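Local coordinates for protein chromosome-partitioning ATPase Soj (Thermus thermophilus, PDB 1WCV) that hydrolyses ATP and binds double-stranded DNA cooperatively in an ATP-dependent way, forming nucleoprotein filaments, and probably takes part in chromosome partitioning, at residues Glu135-Pro140 with Pro167-Leu172; Val6-Leu11 with Asp113-Asp118; Asn209-Glu214 with Gln224-Ser229. All coordinates share one frame; numbering follows the deposited sequence.

Contact 1 of 3, residues Glu135-Pro140 with Pro167-Leu172; sequences EGVVVP and PRLRLL
V137 O accepts the backbone N-H of L172 at 2.7 Å, the shortest hydrogen bond between 135-140 and 167-172. Two more backbone bonds follow toward the start of the strands: R170 N to E135 O at 2.9 Å, and V137 N to R170 O, which is weak because its N-H points well off the oxygen (126°). R170 O also receives the CA-H of G136. Register is parallel, G136 beside R170 and V137 beside L171, and the axes of the short strand segments diverge strongly, by 51°.

On the face carrying V137 and L171 the side chains meet under helix 146-164. V137 CG2 presses on L169 CD1 at 3.5 Å, tight for two methyls; the L169 CB points away from the other strand, and it is the end of the side chain that comes back to V137. Further along, V139 CG2 reaches L171 CD1 at 3.7 Å, the two side chains at about a right angle. On the other face L172 carries the packing: its CG lies 3.9 Å from G136 CA, and a CB on G136 would come too close to L172 CG as it stands. At the exposed end the aliphatic parts of E135 and R168 touch through their CG atoms, while E135 OE1 accepts the backbone N-H groups of R7 and R8. The pair closes a beta-alpha-beta crossover, strand 136-142, helix 146-164, strand 170-177, at one edge of the P-loop NTPase sheet.

Contact 2 of 3, residues Val6-Leu11 with Asp113-Asp118; sequences VRRIAL and DLVLLD
I9 makes both central bonds of a four-bond backbone ladder between 6-11 and 113-118, through its N to V115 O at 2.8 Å and through its O from L117 N at the same length. V115 N to R7 O and L11 N to L117 O complete it. All four are straight, 162° or better, and the axes of the short strands are only 21° apart, so the two stay paired from R8 beside V115 to L11 beside D118.

The tight part is this buried ladder, where I9, A10, L116 and L117 all lie inside the protein. CA-H groups fill in between the N-H bonds: R8 CA is 3.3 Å from V115 O, and L116 CA is equally close to I9 O. On the face of I9 and L116, L11 CD2 crosses over to L116 CB at 4.0 Å, and helix 18-33 packs on L116. On the opposite face V115 and L117 meet strand 38-42.

The start of the strands is more open to solvent, with R7, R8 and D113 partly exposed. R8 runs side by side with V115, its CG 4.0 Å from V115 CB. R7 NH2 comes obliquely to V115 CG2 at 3.7 Å, while R7 NH1 forms a salt bridge with D109 and D113 OD2 one with R37. At the far end D118 OD1 makes a salt bridge with K20, and OD2 a hydrogen bond with T21, both ATP-binding residues. This is as in P-loop NTPases, where the strand before the P-loop pairs with one ending in a Walker B-type aspartate, a part D118 probably plays.

Contact 3 of 3, residues Asn209-Glu214 with Gln224-Ser229; sequences NVRLAE and QHAPTS
E214 and H225 make the one direct hydrogen bond between 209-214 and 224-229: H225 NE2 donates its N-H to E214 OE2 at 2.6 Å, almost straight (169°). The oxygen lies in the imidazole plane and uses its anti lone pair, with the carboxylate turned 60° from the ring. E214 CG sits between the backbone N and the carbonyl carbon (chi1 56°), 3.5 Å from H225 NE2, and the chain is extended beyond it. Opposed charges, if the histidine is protonated, would probably strengthen the bond. An alanine at E214 would probably leave H225 NE2 without this acceptor and the imidazole freer to turn.

N209, an ATP- and ADP-binding residue, caps helix 210-218 from the N-cap position, its OD1 taking weak bonds from R211 N and L212 N. Turn bonds hold the other segment: in a type I beta turn from A226 to S229, A226 O accepts both S229 N and S229 OG, the latter at 2.7 Å. S229 is itself at the N-cap position of helix 230-246. A water gives a hydrogen to S229 OG and, weakly, to N209 OD1, joining the two helix starts.

The packing is carried by R211. Its CB meets A226 CB at 3.9 Å, and S229 CB lies over one face of the R211 guanidinium, 3.6 Å from NH1.

Contacts 1 and 2 belong to one sheet, with centres 9 Å apart, because strands 136-142 and 8-11 are neighbours in it. They touch directly: E135 OE1 accepts R7 N at 2.7 Å and R8 N at 2.8 Å, probable hydrogen bonds, and L172 CD1 packs on I9 CD1 at 3.6 Å. Contact 3 stands apart, its centre 27 Å from that of contact 1 and 24 Å from that of contact 2, with no touch to either. The nucleotide site relates them: contact 2 brings the D118 side chain about 3 Å from those of K20 and T21, the V138 side chain of contact 1 lies about 8 Å from that of K20, and contact 3 supplies N209.

Contact 1 of 3, residues Glu135-Pro140 with Pro167-Leu172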
loop_
_atom_site.group_PDB
_atom_site.type_symbol
_atom_site.label_atom_id
_atom_site.label_comp_id
_atom_site.label_asym_id
_atom_site.label_seq_id
_atom_site.Cartn_x
_atom_site.Cartn_y
_atom_site.Cartn_z
ATOM N N GLU A 135 16.495 -10.984 -12.591
ATOM C CA GLU A 135 16.268 -11.926 -11.508
ATOM C C GLU A 135 14.849 -11.676 -10.986
ATOM O O GLU A 135 14.176 -12.587 -10.511
ATOM C CB GLU A 135 17.279 -11.728 -10.380
ATOM C CG GLU A 135 18.711 -12.091 -10.732
ATOM C CD GLU A 135 19.560 -10.879 -11.041
ATOM O OE1 GLU A 135 19.519 -9.914 -10.251
ATOM O OE2 GLU A 135 20.274 -10.889 -12.065
ATOM N N GLY A 136 14.396 -10.429 -11.095
ATOM C CA GLY A 136 13.059 -10.088 -10.631
ATOM C C GLY A 136 12.273 -9.379 -11.713
ATOM O O GLY A 136 12.851 -8.714 -12.569
ATOM N N VAL A 137 10.952 -9.524 -11.685
ATOM C CA VAL A 137 10.102 -8.873 -12.674
ATOM C C VAL A 137 8.975 -8.101 -12.003
ATOM O O VAL A 137 8.353 -8.599 -11.066
ATOM C CB VAL A 137 9.431 -9.897 -13.627
ATOM C CG1 VAL A 137 8.606 -9.168 -14.675
ATOM C CG2 VAL A 137 10.484 -10.776 -14.290
ATOM N N VAL A 138 8.738 -6.880 -12.473
ATOM C CA VAL A 138 7.637 -6.062 -11.975
ATOM C C VAL A 138 6.731 -5.938 -13.191
ATOM O O VAL A 138 7.171 -5.499 -14.257
ATOM C CB VAL A 138 8.089 -4.661 -11.528
ATOM C CG1 VAL A 138 6.866 -3.765 -11.298
ATOM C CG2 VAL A 138 8.891 -4.763 -10.239
ATOM N N VAL A 139 5.478 -6.354 -13.032
ATOM C CA VAL A 139 4.498 -6.333 -14.116
ATOM C C VAL A 139 3.518 -5.196 -13.871
ATOM O O VAL A 139 2.620 -5.323 -13.044
ATOM C CB VAL A 139 3.715 -7.664 -14.165
ATOM C CG1 VAL A 139 2.769 -7.677 -15.380
ATOM C CG2 VAL A 139 4.689 -8.842 -14.224
ATOM N N PRO A 140 3.696 -4.064 -14.573
ATOM C CA PRO A 140 2.812 -2.905 -14.417
ATOM C C PRO A 140 1.595 -3.090 -15.309
ATOM O O PRO A 140 1.727 -3.271 -16.517
ATOM C CB PRO A 140 3.685 -1.728 -14.869
ATOM C CG PRO A 140 5.119 -2.291 -14.843
ATOM C CD PRO A 140 4.897 -3.685 -15.332
ATOM N N PRO A 167 16.953 -19.774 -14.619
ATOM C CA PRO A 167 16.529 -20.362 -13.344
ATOM C C PRO A 167 16.283 -19.370 -12.209
ATOM O O PRO A 167 15.480 -19.633 -11.320
ATOM C CB PRO A 167 17.673 -21.320 -13.010
ATOM C CG PRO A 167 18.177 -21.718 -14.359
ATOM C CD PRO A 167 18.195 -20.411 -15.094
ATOM N N ARG A 168 16.972 -18.238 -12.224
ATOM C CA ARG A 168 16.777 -17.285 -11.139
ATOM C C ARG A 168 15.664 -16.266 -11.368
ATOM O O ARG A 168 15.458 -15.373 -10.553
ATOM C CB ARG A 168 18.089 -16.566 -10.798
ATOM C CG ARG A 168 18.782 -15.883 -11.951
ATOM C CD ARG A 168 19.710 -16.837 -12.672
ATOM N NE ARG A 168 20.464 -16.162 -13.723
ATOM C CZ ARG A 168 21.263 -16.784 -14.583
ATOM N NH1 ARG A 168 21.912 -16.089 -15.506
ATOM N NH2 ARG A 168 21.409 -18.099 -14.519
ATOM N N LEU A 169 14.930 -16.414 -12.461
ATOM C CA LEU A 169 13.837 -15.494 -12.760
ATOM C C LEU A 169 12.646 -15.698 -11.820
ATOM O O LEU A 169 12.138 -16.810 -11.661
ATOM C CB LEU A 169 13.365 -15.678 -14.206
ATOM C CG LEU A 169 12.290 -14.682 -14.665
ATOM C CD1 LEU A 169 12.858 -13.265 -14.625
ATOM C CD2 LEU A 169 11.841 -15.025 -16.086
ATOM N N ARG A 170 12.201 -14.610 -11.203
ATOM C CA ARG A 170 11.062 -14.666 -10.305
ATOM C C ARG A 170 10.243 -13.388 -10.403
ATOM O O ARG A 170 10.750 -12.319 -10.743
ATOM C CB ARG A 170 11.515 -14.848 -8.856
ATOM C CG ARG A 170 12.448 -13.756 -8.364
ATOM C CD ARG A 170 12.440 -13.657 -6.846
ATOM N NE ARG A 170 12.736 -14.927 -6.185
ATOM C CZ ARG A 170 12.694 -15.107 -4.867
ATOM N NH1 ARG A 170 12.369 -14.099 -4.066
ATOM N NH2 ARG A 170 12.973 -16.295 -4.347
ATOM N N LEU A 171 8.963 -13.511 -10.099
ATOM C CA LEU A 171 8.078 -12.365 -10.123
ATOM C C LEU A 171 8.299 -11.575 -8.836
ATOM O O LEU A 171 8.228 -12.144 -7.756
ATOM C CB LEU A 171 6.637 -12.847 -10.167
ATOM C CG LEU A 171 5.551 -11.790 -10.018
ATOM C CD1 LEU A 171 5.536 -10.902 -11.261
ATOM C CD2 LEU A 171 4.211 -12.504 -9.815
ATOM N N LEU A 172 8.596 -10.280 -8.946
ATOM C CA LEU A 172 8.753 -9.470 -7.747
ATOM C C LEU A 172 7.341 -9.042 -7.361
ATOM O O LEU A 172 6.945 -9.126 -6.195
ATOM C CB LEU A 172 9.628 -8.239 -8.008
ATOM C CG LEU A 172 11.130 -8.358 -7.734
ATOM C CD1 LEU A 172 11.781 -6.983 -7.888
ATOM C CD2 LEU A 172 11.368 -8.889 -6.329
#

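Contact 2 of 3, residues Val6-Leu11 with Asp113-Asp118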
loop_
_atom_site.group_PDB
_atom_site.type_symbol
_atom_site.label_atom_id
_atom_site.label_comp_id
_atom_site.label_asym_id
_atom_site.label_seq_id
_atom_site.Cartn_x
_atom_site.Cartn_y
_atom_site.Cartn_z
ATOM N N VAL A 6 18.261 -10.415 -5.813
ATOM C CA VAL A 6 17.682 -9.702 -6.948
ATOM C C VAL A 6 18.380 -8.363 -7.134
ATOM O O VAL A 6 18.318 -7.490 -6.271
ATOM C CB VAL A 6 16.165 -9.463 -6.750
ATOM C CG1 VAL A 6 15.600 -8.663 -7.915
ATOM C CG2 VAL A 6 15.440 -10.802 -6.640
ATOM N N ARG A 7 19.052 -8.208 -8.267
ATOM C CA ARG A 7 19.765 -6.978 -8.578
ATOM C C ARG A 7 19.189 -6.382 -9.862
ATOM O O ARG A 7 19.030 -5.165 -9.988
ATOM C CB ARG A 7 21.258 -7.279 -8.749
ATOM C CG ARG A 7 22.177 -6.083 -8.561
ATOM C CD ARG A 7 23.636 -6.523 -8.525
ATOM N NE ARG A 7 24.030 -7.149 -9.780
ATOM C CZ ARG A 7 24.272 -6.484 -10.903
ATOM N NH1 ARG A 7 24.615 -7.143 -11.999
ATOM N NH2 ARG A 7 24.197 -5.161 -10.924
ATOM N N ARG A 8 18.865 -7.254 -10.813
ATOM C CA ARG A 8 18.294 -6.831 -12.087
ATOM C C ARG A 8 16.790 -7.050 -12.078
ATOM O O ARG A 8 16.314 -8.157 -11.821
ATOM C CB ARG A 8 18.911 -7.617 -13.240
ATOM C CG ARG A 8 20.381 -7.324 -13.448
ATOM C CD ARG A 8 20.969 -8.258 -14.475
ATOM N NE ARG A 8 22.393 -8.024 -14.680
ATOM C CZ ARG A 8 23.180 -8.834 -15.376
ATOM N NH1 ARG A 8 24.467 -8.553 -15.518
ATOM N NH2 ARG A 8 22.677 -9.932 -15.922
ATOM N N ILE A 9 16.053 -5.983 -12.363
ATOM C CA ILE A 9 14.603 -6.034 -12.377
ATOM C C ILE A 9 14.063 -5.617 -13.738
ATOM O O ILE A 9 14.345 -4.523 -14.232
ATOM C CB ILE A 9 14.020 -5.092 -11.289
ATOM C CG1 ILE A 9 14.536 -5.519 -9.910
ATOM C CG2 ILE A 9 12.504 -5.120 -11.323
ATOM C CD1 ILE A 9 14.221 -4.525 -8.795
ATOM N N ALA A 10 13.286 -6.504 -14.347
ATOM C CA ALA A 10 12.698 -6.212 -15.636
ATOM C C ALA A 10 11.294 -5.676 -15.402
ATOM O O ALA A 10 10.572 -6.178 -14.540
ATOM C CB ALA A 10 12.629 -7.484 -16.489
ATOM N N LEU A 11 10.939 -4.634 -16.146
ATOM C CA LEU A 11 9.603 -4.051 -16.090
ATOM C C LEU A 11 8.982 -4.571 -17.381
ATOM O O LEU A 11 9.435 -4.215 -18.473
ATOM C CB LEU A 11 9.663 -2.522 -16.123
ATOM C CG LEU A 11 10.214 -1.743 -14.917
ATOM C CD1 LEU A 11 9.369 -2.019 -13.698
ATOM C CD2 LEU A 11 11.666 -2.116 -14.670
ATOM N N ASP A 113 23.901 -1.113 -7.811
ATOM C CA ASP A 113 23.177 -1.854 -6.789
ATOM C C ASP A 113 21.954 -2.474 -7.460
ATOM O O ASP A 113 21.626 -3.634 -7.226
ATOM C CB ASP A 113 22.694 -0.925 -5.673
ATOM C CG ASP A 113 23.825 -0.372 -4.841
ATOM O OD1 ASP A 113 24.599 -1.182 -4.292
ATOM O OD2 ASP A 113 23.932 0.869 -4.734
ATOM N N LEU A 114 21.293 -1.680 -8.299
ATOM C CA LEU A 114 20.087 -2.118 -8.997
ATOM C C LEU A 114 20.063 -1.713 -10.469
ATOM O O LEU A 114 20.457 -0.602 -10.834
ATOM C CB LEU A 114 18.852 -1.531 -8.312
ATOM C CG LEU A 114 18.670 -1.810 -6.822
ATOM C CD1 LEU A 114 17.597 -0.893 -6.275
ATOM C CD2 LEU A 114 18.304 -3.269 -6.600
ATOM N N VAL A 115 19.579 -2.623 -11.307
ATOM C CA VAL A 115 19.483 -2.380 -12.739
ATOM C C VAL A 115 18.041 -2.623 -13.181
ATOM O O VAL A 115 17.516 -3.718 -13.002
ATOM C CB VAL A 115 20.406 -3.332 -13.521
ATOM C CG1 VAL A 115 20.389 -2.965 -15.005
ATOM C CG2 VAL A 115 21.822 -3.262 -12.957
ATOM N N LEU A 116 17.403 -1.594 -13.728
ATOM C CA LEU A 116 16.017 -1.710 -14.193
ATOM C C LEU A 116 16.005 -1.815 -15.709
ATOM O O LEU A 116 16.635 -1.014 -16.394
ATOM C CB LEU A 116 15.192 -0.491 -13.754
ATOM C CG LEU A 116 14.653 -0.477 -12.315
ATOM C CD1 LEU A 116 15.770 -0.733 -11.319
ATOM C CD2 LEU A 116 13.995 0.873 -12.039
ATOM N N LEU A 117 15.286 -2.802 -16.233
ATOM C CA LEU A 117 15.214 -2.994 -17.680
ATOM C C LEU A 117 13.804 -2.730 -18.178
ATOM O O LEU A 117 12.905 -3.517 -17.907
ATOM C CB LEU A 117 15.599 -4.429 -18.029
ATOM C CG LEU A 117 16.886 -4.984 -17.426
ATOM C CD1 LEU A 117 16.940 -6.489 -17.652
ATOM C CD2 LEU A 117 18.091 -4.284 -18.049
ATOM N N ASP A 118 13.610 -1.631 -18.901
ATOM C CA ASP A 118 12.291 -1.303 -19.433
ATOM C C ASP A 118 12.100 -2.066 -20.738
ATOM O O ASP A 118 12.534 -1.621 -21.795
ATOM C CB ASP A 118 12.162 0.204 -19.667
ATOM C CG ASP A 118 10.739 0.620 -19.981
ATOM O OD1 ASP A 118 9.803 -0.106 -19.569
ATOM O OD2 ASP A 118 10.544 1.675 -20.626
#

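Contact 3 of 3, residues Asn209-Glu214 with Gln224-Ser229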
loop_
_atom_site.group_PDB
_atom_site.type_symbol
_atom_site.label_atom_id
_atom_site.label_comp_id
_atom_site.label_asym_id
_atom_site.label_seq_id
_atom_site.Cartn_x
_atom_site.Cartn_y
_atom_site.Cartn_z
ATOM N N ASN A 209 -3.198 10.438 -12.601
ATOM C CA ASN A 209 -3.038 11.819 -12.160
ATOM C C ASN A 209 -2.440 12.640 -13.288
ATOM O O ASN A 209 -1.508 12.199 -13.959
ATOM C CB ASN A 209 -2.133 11.889 -10.920
ATOM C CG ASN A 209 -1.872 13.317 -10.460
ATOM O OD1 ASN A 209 -0.909 13.960 -10.892
ATOM N ND2 ASN A 209 -2.739 13.825 -9.592
ATOM N N VAL A 210 -2.990 13.836 -13.478
ATOM C CA VAL A 210 -2.558 14.755 -14.529
ATOM C C VAL A 210 -1.058 15.059 -14.562
ATOM O O VAL A 210 -0.443 15.044 -15.628
ATOM C CB VAL A 210 -3.325 16.099 -14.419
ATOM C CG1 VAL A 210 -3.110 16.712 -13.040
ATOM C CG2 VAL A 210 -2.867 17.058 -15.510
ATOM N N ARG A 211 -0.472 15.348 -13.405
ATOM C CA ARG A 211 0.952 15.666 -13.344
ATOM C C ARG A 211 1.823 14.483 -13.729
ATOM O O ARG A 211 2.891 14.653 -14.309
ATOM C CB ARG A 211 1.322 16.155 -11.941
ATOM C CG ARG A 211 0.869 17.577 -11.661
ATOM C CD ARG A 211 0.470 17.753 -10.210
ATOM N NE ARG A 211 -0.836 17.157 -9.939
ATOM C CZ ARG A 211 -1.419 17.136 -8.745
ATOM N NH1 ARG A 211 -0.811 17.675 -7.695
ATOM N NH2 ARG A 211 -2.619 16.591 -8.605
ATOM N N LEU A 212 1.362 13.280 -13.397
ATOM C CA LEU A 212 2.104 12.071 -13.714
ATOM C C LEU A 212 2.014 11.815 -15.215
ATOM O O LEU A 212 2.997 11.440 -15.855
ATOM C CB LEU A 212 1.510 10.883 -12.950
ATOM C CG LEU A 212 2.306 9.580 -12.947
ATOM C CD1 LEU A 212 3.621 9.780 -12.208
ATOM C CD2 LEU A 212 1.480 8.487 -12.278
ATOM N N ALA A 213 0.824 12.022 -15.766
ATOM C CA ALA A 213 0.593 11.811 -17.191
ATOM C C ALA A 213 1.442 12.756 -18.036
ATOM O O ALA A 213 1.928 12.371 -19.097
ATOM C CB ALA A 213 -0.889 12.007 -17.515
ATOM N N GLU A 214 1.641 13.980 -17.552
ATOM C CA GLU A 214 2.419 14.967 -18.296
ATOM C C GLU A 214 3.938 14.932 -18.118
ATOM O O GLU A 214 4.668 15.429 -18.975
ATOM C CB GLU A 214 1.905 16.378 -17.980
ATOM C CG GLU A 214 1.907 16.734 -16.505
ATOM C CD GLU A 214 1.370 18.132 -16.236
ATOM O OE1 GLU A 214 0.317 18.490 -16.805
ATOM O OE2 GLU A 214 1.993 18.867 -15.442
ATOM N N GLN A 224 11.007 15.310 -10.201
ATOM C CA GLN A 224 11.489 16.600 -10.702
ATOM C C GLN A 224 10.326 17.508 -11.068
ATOM O O GLN A 224 10.342 18.700 -10.773
ATOM C CB GLN A 224 12.354 16.423 -11.959
ATOM C CG GLN A 224 13.680 15.721 -11.755
ATOM C CD GLN A 224 14.382 15.438 -13.072
ATOM O OE1 GLN A 224 13.849 14.740 -13.938
ATOM N NE2 GLN A 224 15.585 15.981 -13.227
ATOM N N HIS A 225 9.314 16.931 -11.705
ATOM C CA HIS A 225 8.151 17.687 -12.168
ATOM C C HIS A 225 7.124 18.139 -11.128
ATOM O O HIS A 225 6.654 19.277 -11.159
ATOM C CB HIS A 225 7.436 16.874 -13.251
ATOM C CG HIS A 225 6.327 17.613 -13.929
ATOM N ND1 HIS A 225 6.540 18.759 -14.666
ATOM C CD2 HIS A 225 4.995 17.372 -13.985
ATOM C CE1 HIS A 225 5.388 19.189 -15.146
ATOM N NE2 HIS A 225 4.435 18.366 -14.749
ATOM N N ALA A 226 6.754 17.243 -10.219
ATOM C CA ALA A 226 5.758 17.564 -9.201
ATOM C C ALA A 226 5.971 16.617 -8.030
ATOM O O ALA A 226 5.196 15.688 -7.830
ATOM C CB ALA A 226 4.353 17.385 -9.778
ATOM N N PRO A 227 7.026 16.855 -7.236
ATOM C CA PRO A 227 7.396 16.040 -6.072
ATOM C C PRO A 227 6.356 15.828 -4.974
ATOM O O PRO A 227 6.491 14.903 -4.167
ATOM C CB PRO A 227 8.663 16.729 -5.562
ATOM C CG PRO A 227 8.441 18.152 -5.934
ATOM C CD PRO A 227 7.909 18.033 -7.342
ATOM N N THR A 228 5.325 16.661 -4.924
ATOM C CA THR A 228 4.305 16.463 -3.903
ATOM C C THR A 228 2.960 16.051 -4.489
ATOM O O THR A 228 1.956 16.054 -3.789
ATOM C CB THR A 228 4.115 17.704 -2.996
ATOM O OG1 THR A 228 3.722 18.830 -3.788
ATOM C CG2 THR A 228 5.410 18.016 -2.243
ATOM N N SER A 229 2.944 15.674 -5.768
ATOM C CA SER A 229 1.707 15.221 -6.406
ATOM C C SER A 229 1.470 13.780 -5.951
ATOM O O SER A 229 2.407 13.091 -5.550
ATOM C CB SER A 229 1.840 15.269 -7.929
ATOM O OG SER A 229 2.866 14.406 -8.369
HETATM O O HOH W 1 1.225 12.632 -9.699
#